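Local coordinates for glyoxalase family protein (Bacillus cereus, PDB 1SS4) that is of unknown function but belongs to the glyoxalase superfamily, probably binds a metal ion and may act as a methylmalonyl-CoA epimerase, at residues V19-F29 with R137-G145. Residues are numbered along the deposited sequence; the frame is centred on the assembly and turned at random.
With FMT (formic acid), chain F.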
# COMPACT_ATOMS: atom_id res chain seq x y z
N VAL A 19 0.90 10.36 7.51
CA VAL A 19 1.38 10.22 8.87
C VAL A 19 1.28 11.51 9.67
O VAL A 19 1.06 12.59 9.11
CB VAL A 19 2.84 9.71 8.89
CG1 VAL A 19 2.92 8.39 8.13
CG2 VAL A 19 3.78 10.73 8.26
N GLU A 20 1.42 11.36 10.98
CA GLU A 20 1.36 12.47 11.93
C GLU A 20 2.69 13.23 11.95
O GLU A 20 2.73 14.46 11.93
CB GLU A 20 1.07 11.91 13.33
CG GLU A 20 0.67 12.93 14.36
CD GLU A 20 0.32 12.29 15.70
OE1 GLU A 20 -0.01 13.06 16.64
OE2 GLU A 20 0.39 11.03 15.84
N SER A 21 3.79 12.48 11.98
CA SER A 21 5.14 13.06 12.00
C SER A 21 5.98 12.52 10.85
O SER A 21 6.30 11.33 10.81
CB SER A 21 5.85 12.72 13.31
OG SER A 21 7.25 13.00 13.22
N LEU A 22 6.33 13.40 9.91
CA LEU A 22 7.15 12.97 8.78
C LEU A 22 8.54 12.57 9.30
O LEU A 22 9.11 11.55 8.89
CB LEU A 22 7.25 14.10 7.75
CG LEU A 22 7.51 13.67 6.30
CD1 LEU A 22 6.43 12.67 5.86
CD2 LEU A 22 7.51 14.89 5.38
N ASP A 23 9.10 13.37 10.20
CA ASP A 23 10.41 13.02 10.75
C ASP A 23 10.44 11.60 11.33
O ASP A 23 11.36 10.84 11.05
CB ASP A 23 10.82 14.00 11.86
CG ASP A 23 11.22 15.36 11.33
OD1 ASP A 23 11.57 15.46 10.14
OD2 ASP A 23 11.18 16.33 12.12
N ASN A 24 9.45 11.25 12.15
CA ASN A 24 9.43 9.92 12.76
C ASN A 24 9.21 8.80 11.76
O ASN A 24 9.82 7.72 11.87
CB ASN A 24 8.35 9.81 13.85
CG ASN A 24 8.65 10.64 15.07
OD1 ASN A 24 9.80 10.98 15.34
ND2 ASN A 24 7.61 10.96 15.84
N ALA A 25 8.33 9.03 10.79
CA ALA A 25 8.04 8.00 9.78
C ALA A 25 9.28 7.77 8.90
O ALA A 25 9.65 6.63 8.63
CB ALA A 25 6.85 8.41 8.93
N ILE A 26 9.93 8.85 8.48
CA ILE A 26 11.15 8.72 7.68
C ILE A 26 12.15 7.89 8.49
O ILE A 26 12.73 6.93 8.00
CB ILE A 26 11.79 10.12 7.37
CG1 ILE A 26 10.88 10.91 6.43
CG2 ILE A 26 13.17 9.93 6.74
CD1 ILE A 26 11.40 12.30 6.10
N SER A 27 12.34 8.25 9.76
CA SER A 27 13.29 7.52 10.60
C SER A 27 12.99 6.03 10.65
O SER A 27 13.88 5.19 10.53
CB SER A 27 13.28 8.11 12.01
OG SER A 27 14.04 7.30 12.90
N PHE A 28 11.72 5.69 10.83
CA PHE A 28 11.30 4.29 10.90
C PHE A 28 11.58 3.51 9.61
O PHE A 28 12.14 2.42 9.66
CB PHE A 28 9.80 4.21 11.22
CG PHE A 28 9.28 2.81 11.26
CD1 PHE A 28 9.64 1.94 12.28
CD2 PHE A 28 8.44 2.35 10.25
CE1 PHE A 28 9.18 0.63 12.30
CE2 PHE A 28 7.97 1.03 10.26
CZ PHE A 28 8.34 0.17 11.29
N PHE A 29 11.20 4.05 8.46
CA PHE A 29 11.44 3.32 7.24
C PHE A 29 12.92 3.24 6.90
O PHE A 29 13.36 2.30 6.23
CB PHE A 29 10.57 3.89 6.12
CG PHE A 29 9.12 3.45 6.24
CD1 PHE A 29 8.75 2.15 5.90
CD2 PHE A 29 8.16 4.30 6.78
CE1 PHE A 29 7.44 1.70 6.11
CE2 PHE A 29 6.84 3.86 7.00
CZ PHE A 29 6.48 2.55 6.66
N ARG A 137 3.70 -3.49 14.53
CA ARG A 137 3.06 -2.19 14.56
C ARG A 137 4.27 -1.26 14.68
O ARG A 137 4.96 -1.24 15.72
CB ARG A 137 2.16 -2.04 15.79
CG ARG A 137 0.89 -2.88 15.77
CD ARG A 137 -0.30 -2.04 15.38
NE ARG A 137 -1.50 -2.84 15.11
CZ ARG A 137 -2.38 -2.52 14.17
NH1 ARG A 137 -2.16 -1.44 13.43
NH2 ARG A 137 -3.46 -3.27 13.96
N GLY A 138 4.56 -0.53 13.61
CA GLY A 138 5.71 0.35 13.62
C GLY A 138 5.40 1.78 14.00
O GLY A 138 4.61 2.03 14.91
N VAL A 139 6.03 2.72 13.30
CA VAL A 139 5.81 4.13 13.57
C VAL A 139 4.31 4.46 13.60
O VAL A 139 3.55 4.09 12.71
CB VAL A 139 6.54 5.03 12.54
CG1 VAL A 139 6.00 4.78 11.14
CG2 VAL A 139 6.41 6.50 12.95
N GLU A 140 3.89 5.12 14.68
CA GLU A 140 2.50 5.50 14.87
C GLU A 140 1.52 4.33 14.73
O GLU A 140 0.38 4.51 14.26
CB GLU A 140 2.17 6.61 13.88
CG GLU A 140 2.89 7.92 14.21
CD GLU A 140 2.84 8.95 13.09
OE1 GLU A 140 1.87 8.95 12.31
OE2 GLU A 140 3.78 9.78 13.00
N GLY A 141 1.95 3.15 15.15
CA GLY A 141 1.12 1.95 15.09
C GLY A 141 0.83 1.36 13.72
O GLY A 141 0.08 0.39 13.61
N ILE A 142 1.44 1.92 12.68
CA ILE A 142 1.21 1.45 11.31
C ILE A 142 1.65 -0.01 11.11
O ILE A 142 2.78 -0.39 11.42
CB ILE A 142 1.91 2.40 10.31
CG1 ILE A 142 1.21 3.77 10.38
CG2 ILE A 142 1.85 1.84 8.87
CD1 ILE A 142 1.95 4.90 9.71
N LEU A 143 0.74 -0.81 10.57
CA LEU A 143 0.99 -2.23 10.34
C LEU A 143 1.94 -2.52 9.18
O LEU A 143 1.72 -2.09 8.04
CB LEU A 143 -0.33 -2.95 10.11
CG LEU A 143 -0.28 -4.49 10.12
CD1 LEU A 143 0.05 -4.95 11.54
CD2 LEU A 143 -1.65 -5.05 9.68
N ILE A 144 3.00 -3.28 9.49
CA ILE A 144 4.01 -3.70 8.53
C ILE A 144 4.21 -5.20 8.67
O ILE A 144 4.03 -5.75 9.74
CB ILE A 144 5.36 -3.04 8.82
CG1 ILE A 144 5.22 -1.52 8.85
CG2 ILE A 144 6.36 -3.45 7.80
CD1 ILE A 144 4.82 -0.94 7.52
N GLY A 145 4.58 -5.85 7.58
CA GLY A 145 4.85 -7.27 7.60
C GLY A 145 6.35 -7.42 7.33
O GLY A 145 6.94 -6.66 6.57
C FMT F . -3.10 -5.45 16.89
O1 FMT F . -2.09 -4.69 17.09
O2 FMT F . -3.14 -5.89 15.69
O HOH W 1 5.16 10.06 15.23
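The ring of Phe28 lies across the backbone between Gly138 and Val139, with Val139 N centred 3.6 Å from the plane over one ring face and Phe28 CZ reaching 3.5 Å from Gly138 CA. The bare CA of Gly138 allows the ring to come this close, and Val139 N, although buried, has no hydrogen-bond partner in the model. With CG anti to its backbone N (chi1 178°), Phe28 swings outward from the helix over the turn, and Ile144 CG1 meets the ring at its edge, 4.0 Å from Phe28 CE2. Val139 fills the angle between ring and helix: its CG1 packs 3.6 Å from Phe28 CD2, while CG2 rests on the backbone of Asn24. Deeper in, Ile144 CD1 approaches CE1 and CZ of Phe29 obliquely.

Polar contacts take over at the start of the helix, where the extended Glu140 side chain spreads its carboxylate over two successive amides. Glu20 N binds Glu140 OE1 at 2.8 Å, almost straight, and Ser21 N binds Glu140 OE2 at 2.9 Å through a more bent hydrogen bond; both approach on the syn side, about 20° out of the carboxylate plane. Ser21 itself is the N-cap, its OG accepting from Asn24 N, and a water links Glu140 OE2 to Asn24 ND2. Arg87 forms salt bridges with both Glu140 and Glu20, which probably eases the proximity of these two acids.

In this glyoxalase-superfamily fold, helix 22-32, lying against strands 57-64 and 71-79 of one sheet, thus meets the turn between strands 131-137 and 143-149 of the other, while Tyr96 of the second subunit packs against Ile142 and Ile144.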